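Local coordinates for protein glycoside hydrolase family 81 (Clostridium thermocellum, PDB 6FOP) that probably hydrolyses beta-1,3-glucans such as laminarin as a family 81 glycoside hydrolase of the bacterial cellulosome, at residues 490-495 with 552-557; 545-550 with 560-565. One frame throughout, in Å; residues are numbered along the deposited sequence.

Contact 1 (490-495 with 552-557); sequences NQASSS and ASMVWG. Unlike the reference sequence in segment 490-495: Ala492 (reference Glu).
Asn490 lays its CB over one face of the Trp556 indole, 3.4 Å from the centroid of the six-membered ring and 11° off its normal, a CH-pi contact between side chains that run the same way from one face of the sheet. CG lies between the backbone N and the carbonyl carbon (chi1 73°), and the amide it carries has two neighbours: ND2 lies 3.7 Å from CH2 of Trp556, while OD1 is 3.8 Å from the CE methyl of Met554. Asparagine suits this place, offering an aliphatic carbon to the ring and a short, flat end beside the thioether.

Hydrogen bonds join the backbones at Gln491 and Val555. Gln491 N donates to Val555 O at 2.9 Å, and Val555 N returns the bond to Gln491 O at 3.1 Å, as in a hydrogen-bonded antiparallel pair. Strand 490-491 thereby forms one border of a four-stranded antiparallel sheet whose other border is strand 80-82; both segments belong to the family 81 C-terminal domain. On the other face, the long Gln491 side chain carries its amide to His417 and Glu527.

Beside these bonds Asn490 CA makes a CA-H...O contact with Val555 O at 3.2 Å. Apolar packing follows at the engineered Ala492, whose CB meets Met554 CG at 3.6 Å. Ala492 O accepts hydrogen bonds from Trp535 NE1 and Asn577 ND2, and Ser493 is the N-cap of helix 494-511, its OG bonded to Glu496 N.

Contact 2 (545-550 with 560-565); sequences PSYGHN and YCHEIW. With NI (nickel (II) ion), chain B.
His562 and His549 stack face to face beside a nickel ion, their centroids 3.8 Å apart and their planes 16° from parallel. The metal site lies just past the end of strand 559-561 of a beta hairpin: His562 NE2 binds nickel at 2.1 Å, and His574, Glu601 and Glu605 complete the protein ligands. Imidazole does double duty here, giving one nitrogen to the metal and a flat face to its neighbour. The first torsion of His562 sets its CG anti to the backbone N (chi1 -168°), and this CG lies over the centre of the His549 ring; His549 ND1 in turn sits over the centre of the His562 ring, 3.3 Å from CD2 of His562. The CB of His562 adds a CH-pi contact to the face of His549.

His549 is a second-shell residue. Its ND1 is hydrogen-bonded to OE2 of Glu605, whose OE1 binds the nickel, tying the stacked ring to a first-shell carboxylate and probably steadying both. Asn550 N similarly bonds Glu601 OE1.

Farther out, Tyr547 has His549 CD2 near the rim of one face and Tyr560 on the opposite face. Tyrosine combines this broad surface with a polar end: its OH reaches Tyr551 O and lies 3.4 Å from His562 CB. Tyr560, held by its own OH to Ser544 N, makes a T-shaped pair with Tyr547, planes at 78°, its edge directed at the Tyr547 face, with Tyr560 CE1 3.8 Å from Tyr547 CG.

How the contacts relate
From the N terminus, 490-495 comes first and leads into helix 494-511, followed by helix 514-534. The chain then reaches 545-550, 552-557 and 560-565 in quick succession. Contact 1 closes the long, largely helical excursion, whereas contact 2 closes a short loop spanning strand 554-556 and its turn. Their segments alternate, so the two closures cross. They meet in the hairpin of strands 554-556 and 559-561, where Met554 O and Cys561 N lie 3.0 Å apart and Ser553 OG is 2.7 Å from Glu563 O, both probable hydrogen bonds. One sheet is thus tied to the helical region by contact 1 and to the nickel site by contact 2.

Contact 1 (490-495 with 552-557)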
loop_
_atom_site.group_PDB
_atom_site.type_symbol
_atom_site.label_atom_id
_atom_site.label_comp_id
_atom_site.label_asym_id
_atom_site.label_seq_id
_atom_site.Cartn_x
_atom_site.Cartn_y
_atom_site.Cartn_z
ATOM N N ASN A 490 5.304 8.354 -0.905
ATOM C CA ASN A 490 5.514 8.078 0.498
ATOM C C ASN A 490 4.276 7.439 1.086
ATOM O O ASN A 490 3.183 7.619 0.590
ATOM C CB ASN A 490 5.855 9.339 1.302
ATOM C CG ASN A 490 4.665 10.231 1.483
ATOM O OD1 ASN A 490 3.865 10.029 2.435
ATOM N ND2 ASN A 490 4.510 11.225 0.616
ATOM N N GLN A 491 4.484 6.723 2.187
ATOM C CA GLN A 491 3.384 6.405 3.095
ATOM C C GLN A 491 3.944 6.477 4.528
ATOM O O GLN A 491 4.973 5.857 4.823
ATOM C CB GLN A 491 2.704 5.049 2.835
ATOM C CG GLN A 491 1.594 4.755 3.856
ATOM C CD GLN A 491 0.721 3.605 3.449
ATOM O OE1 GLN A 491 -0.352 3.819 2.854
ATOM N NE2 GLN A 491 1.162 2.379 3.735
ATOM N N ALA A 492 3.228 7.202 5.392
ATOM C CA ALA A 492 3.547 7.249 6.838
ATOM C C ALA A 492 2.706 6.167 7.548
ATOM O O ALA A 492 3.223 5.100 7.867
ATOM C CB ALA A 492 3.355 8.656 7.375
ATOM N N SER A 493 1.402 6.397 7.693
ATOM C CA SER A 493 0.564 5.477 8.443
ATOM C C SER A 493 0.133 4.243 7.645
ATOM O O SER A 493 -0.908 4.239 6.957
ATOM C CB SER A 493 -0.679 6.176 8.977
ATOM O OG SER A 493 -1.455 5.230 9.753
ATOM N N SER A 494 0.894 3.155 7.780
ATOM C CA SER A 494 0.460 1.875 7.224
ATOM C C SER A 494 -0.815 1.354 7.906
ATOM O O SER A 494 -1.601 0.640 7.305
ATOM C CB SER A 494 1.562 0.808 7.292
ATOM O OG SER A 494 1.887 0.474 8.631
ATOM N N SER A 495 -0.990 1.707 9.174
ATOM C CA SER A 495 -2.161 1.254 9.913
ATOM C C SER A 495 -3.442 1.893 9.402
ATOM O O SER A 495 -4.493 1.236 9.409
ATOM C CB SER A 495 -1.933 1.474 11.420
ATOM O OG SER A 495 -1.352 2.753 11.692
ATOM N N ALA A 552 10.791 2.435 11.153
ATOM C CA ALA A 552 10.694 3.576 10.244
ATOM C C ALA A 552 9.247 4.041 10.237
ATOM O O ALA A 552 8.339 3.246 9.975
ATOM C CB ALA A 552 11.128 3.208 8.826
ATOM N N SER A 553 9.036 5.327 10.491
ATOM C CA SER A 553 7.685 5.903 10.470
ATOM C C SER A 553 7.203 6.313 9.086
ATOM O O SER A 553 5.991 6.352 8.865
ATOM C CB SER A 553 7.599 7.074 11.450
ATOM O OG SER A 553 8.657 7.979 11.267
ATOM N N MET A 554 8.135 6.644 8.182
ATOM C CA MET A 554 7.801 6.976 6.797
ATOM C C MET A 554 8.680 6.225 5.823
ATOM O O MET A 554 9.897 6.210 5.965
ATOM C CB MET A 554 7.879 8.481 6.537
ATOM C CG MET A 554 6.864 9.259 7.297
ATOM S SD MET A 554 6.622 10.986 6.897
ATOM C CE MET A 554 6.267 10.857 5.198
ATOM N N VAL A 555 8.017 5.624 4.843
ATOM C CA VAL A 555 8.670 4.911 3.757
ATOM C C VAL A 555 8.412 5.653 2.454
ATOM O O VAL A 555 7.254 5.922 2.106
ATOM C CB VAL A 555 8.129 3.453 3.662
ATOM C CG1 VAL A 555 8.679 2.717 2.426
ATOM C CG2 VAL A 555 8.424 2.715 4.964
ATOM N N TRP A 556 9.511 6.001 1.777
ATOM C CA TRP A 556 9.486 6.678 0.497
ATOM C C TRP A 556 10.096 5.793 -0.579
ATOM O O TRP A 556 10.738 4.776 -0.298
ATOM C CB TRP A 556 10.297 7.982 0.549
ATOM C CG TRP A 556 9.779 9.038 1.478
ATOM C CD1 TRP A 556 9.870 9.071 2.851
ATOM C CD2 TRP A 556 9.160 10.251 1.092
ATOM N NE1 TRP A 556 9.307 10.222 3.317
ATOM C CE2 TRP A 556 8.852 10.963 2.270
ATOM C CE3 TRP A 556 8.789 10.786 -0.142
ATOM C CZ2 TRP A 556 8.199 12.188 2.247
ATOM C CZ3 TRP A 556 8.129 12.002 -0.170
ATOM C CH2 TRP A 556 7.849 12.701 1.020
ATOM N N GLY A 557 9.911 6.183 -1.836
ATOM C CA GLY A 557 10.677 5.555 -2.912
ATOM C C GLY A 557 12.186 5.643 -2.739
ATOM O O GLY A 557 12.920 4.673 -3.025
#

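Contact 2 (545-550 with 560-565)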
loop_
_atom_site.group_PDB
_atom_site.type_symbol
_atom_site.label_atom_id
_atom_site.label_comp_id
_atom_site.label_asym_id
_atom_site.label_seq_id
_atom_site.Cartn_x
_atom_site.Cartn_y
_atom_site.Cartn_z
ATOM N N PRO A 545 22.652 -1.029 9.123
ATOM C CA PRO A 545 23.216 -0.856 10.454
ATOM C C PRO A 545 23.433 0.608 10.857
ATOM O O PRO A 545 23.464 0.912 12.049
ATOM C CB PRO A 545 24.559 -1.590 10.355
ATOM C CG PRO A 545 24.366 -2.597 9.291
ATOM C CD PRO A 545 23.434 -1.976 8.303
ATOM N N SER A 546 23.591 1.501 9.878
ATOM C CA SER A 546 23.790 2.912 10.147
ATOM C C SER A 546 22.493 3.646 10.474
ATOM O O SER A 546 22.550 4.759 10.952
ATOM C CB SER A 546 24.476 3.605 8.983
ATOM O OG SER A 546 23.658 3.607 7.849
ATOM N N TYR A 547 21.335 3.043 10.179
ATOM C CA TYR A 547 20.053 3.627 10.543
ATOM C C TYR A 547 19.885 3.413 12.045
ATOM O O TYR A 547 20.083 2.314 12.560
ATOM C CB TYR A 547 18.932 2.991 9.716
ATOM C CG TYR A 547 17.547 3.498 10.039
ATOM C CD1 TYR A 547 17.198 4.794 9.766
ATOM C CD2 TYR A 547 16.589 2.667 10.600
ATOM C CE1 TYR A 547 15.932 5.273 10.032
ATOM C CE2 TYR A 547 15.315 3.133 10.891
ATOM C CZ TYR A 547 14.991 4.426 10.602
ATOM O OH TYR A 547 13.766 4.938 10.891
ATOM N N GLY A 548 19.530 4.474 12.746
ATOM C CA GLY A 548 19.580 4.479 14.208
ATOM C C GLY A 548 18.339 4.040 14.973
ATOM O O GLY A 548 18.181 4.403 16.138
ATOM N N HIS A 549 17.469 3.266 14.352
ATOM C CA HIS A 549 16.174 2.913 14.930
ATOM C C HIS A 549 15.784 1.510 14.496
ATOM O O HIS A 549 16.236 1.035 13.446
ATOM C CB HIS A 549 15.106 3.936 14.479
ATOM C CG HIS A 549 15.513 5.362 14.675
ATOM N ND1 HIS A 549 15.299 6.029 15.864
ATOM C CD2 HIS A 549 16.220 6.211 13.893
ATOM C CE1 HIS A 549 15.814 7.240 15.788
ATOM N NE2 HIS A 549 16.384 7.377 14.602
ATOM N N ASN A 550 14.852 0.910 15.238
ATOM C CA ASN A 550 14.243 -0.379 14.934
ATOM C C ASN A 550 12.889 -0.275 14.210
ATOM O O ASN A 550 12.193 -1.267 14.045
ATOM C CB ASN A 550 14.141 -1.251 16.193
ATOM C CG ASN A 550 13.134 -0.731 17.220
ATOM O OD1 ASN A 550 12.214 0.037 16.921
ATOM N ND2 ASN A 550 13.372 -1.101 18.479
ATOM N N TYR A 560 13.942 6.020 3.746
ATOM C CA TYR A 560 13.009 5.757 4.843
ATOM C C TYR A 560 13.544 6.481 6.037
ATOM O O TYR A 560 14.734 6.761 6.124
ATOM C CB TYR A 560 12.796 4.272 5.130
ATOM C CG TYR A 560 14.028 3.444 5.349
ATOM C CD1 TYR A 560 14.605 3.347 6.615
ATOM C CD2 TYR A 560 14.633 2.774 4.281
ATOM C CE1 TYR A 560 15.760 2.586 6.809
ATOM C CE2 TYR A 560 15.755 1.991 4.462
ATOM C CZ TYR A 560 16.340 1.906 5.711
ATOM O OH TYR A 560 17.474 1.123 5.879
ATOM N N CYS A 561 12.659 6.830 6.959
ATOM C CA CYS A 561 13.091 7.668 8.064
ATOM C C CYS A 561 12.185 7.566 9.271
ATOM O O CYS A 561 11.113 6.970 9.227
ATOM C CB CYS A 561 13.180 9.114 7.614
ATOM S SG CYS A 561 11.589 9.791 7.117
ATOM N N HIS A 562 12.677 8.134 10.360
ATOM C CA HIS A 562 12.022 8.167 11.668
ATOM C C HIS A 562 11.513 9.599 11.928
ATOM O O HIS A 562 11.787 10.205 12.967
ATOM C CB HIS A 562 13.038 7.696 12.689
ATOM C CG HIS A 562 12.496 7.396 14.052
ATOM N ND1 HIS A 562 12.348 8.355 15.034
ATOM C CD2 HIS A 562 12.201 6.217 14.635
ATOM C CE1 HIS A 562 11.945 7.782 16.154
ATOM N NE2 HIS A 562 11.879 6.483 15.950
ATOM N N GLU A 563 10.766 10.097 10.955
ATOM C CA GLU A 563 10.166 11.436 10.969
ATOM C C GLU A 563 8.686 11.337 10.660
ATOM O O GLU A 563 8.240 10.371 10.034
ATOM C CB GLU A 563 10.856 12.361 9.954
ATOM C CG GLU A 563 12.331 12.555 10.203
ATOM C CD GLU A 563 13.001 13.471 9.202
ATOM O OE1 GLU A 563 12.792 13.301 7.991
ATOM O OE2 GLU A 563 13.759 14.354 9.637
ATOM N N ILE A 564 7.942 12.373 11.051
ATOM C CA ILE A 564 6.532 12.515 10.701
ATOM C C ILE A 564 6.261 13.925 10.227
ATOM O O ILE A 564 7.151 14.783 10.278
ATOM C CB ILE A 564 5.581 12.105 11.868
ATOM C CG1 ILE A 564 5.816 12.963 13.134
ATOM C CG2 ILE A 564 5.727 10.623 12.156
ATOM C CD1 ILE A 564 4.813 12.723 14.253
ATOM N N TRP A 565 5.031 14.182 9.777
ATOM C CA TRP A 565 4.752 15.470 9.149
ATOM C C TRP A 565 4.623 16.663 10.060
ATOM O O TRP A 565 4.588 17.800 9.584
ATOM C CB TRP A 565 3.519 15.378 8.252
ATOM C CG TRP A 565 3.659 14.621 6.973
ATOM C CD1 TRP A 565 2.900 13.551 6.574
ATOM C CD2 TRP A 565 4.543 14.916 5.884
ATOM N NE1 TRP A 565 3.256 13.174 5.289
ATOM C CE2 TRP A 565 4.272 13.987 4.860
ATOM C CE3 TRP A 565 5.554 15.864 5.686
ATOM C CZ2 TRP A 565 4.979 13.980 3.638
ATOM C CZ3 TRP A 565 6.244 15.879 4.477
ATOM C CH2 TRP A 565 5.962 14.932 3.471
HETATM NI NI NI B . 11.761 5.184 17.564
#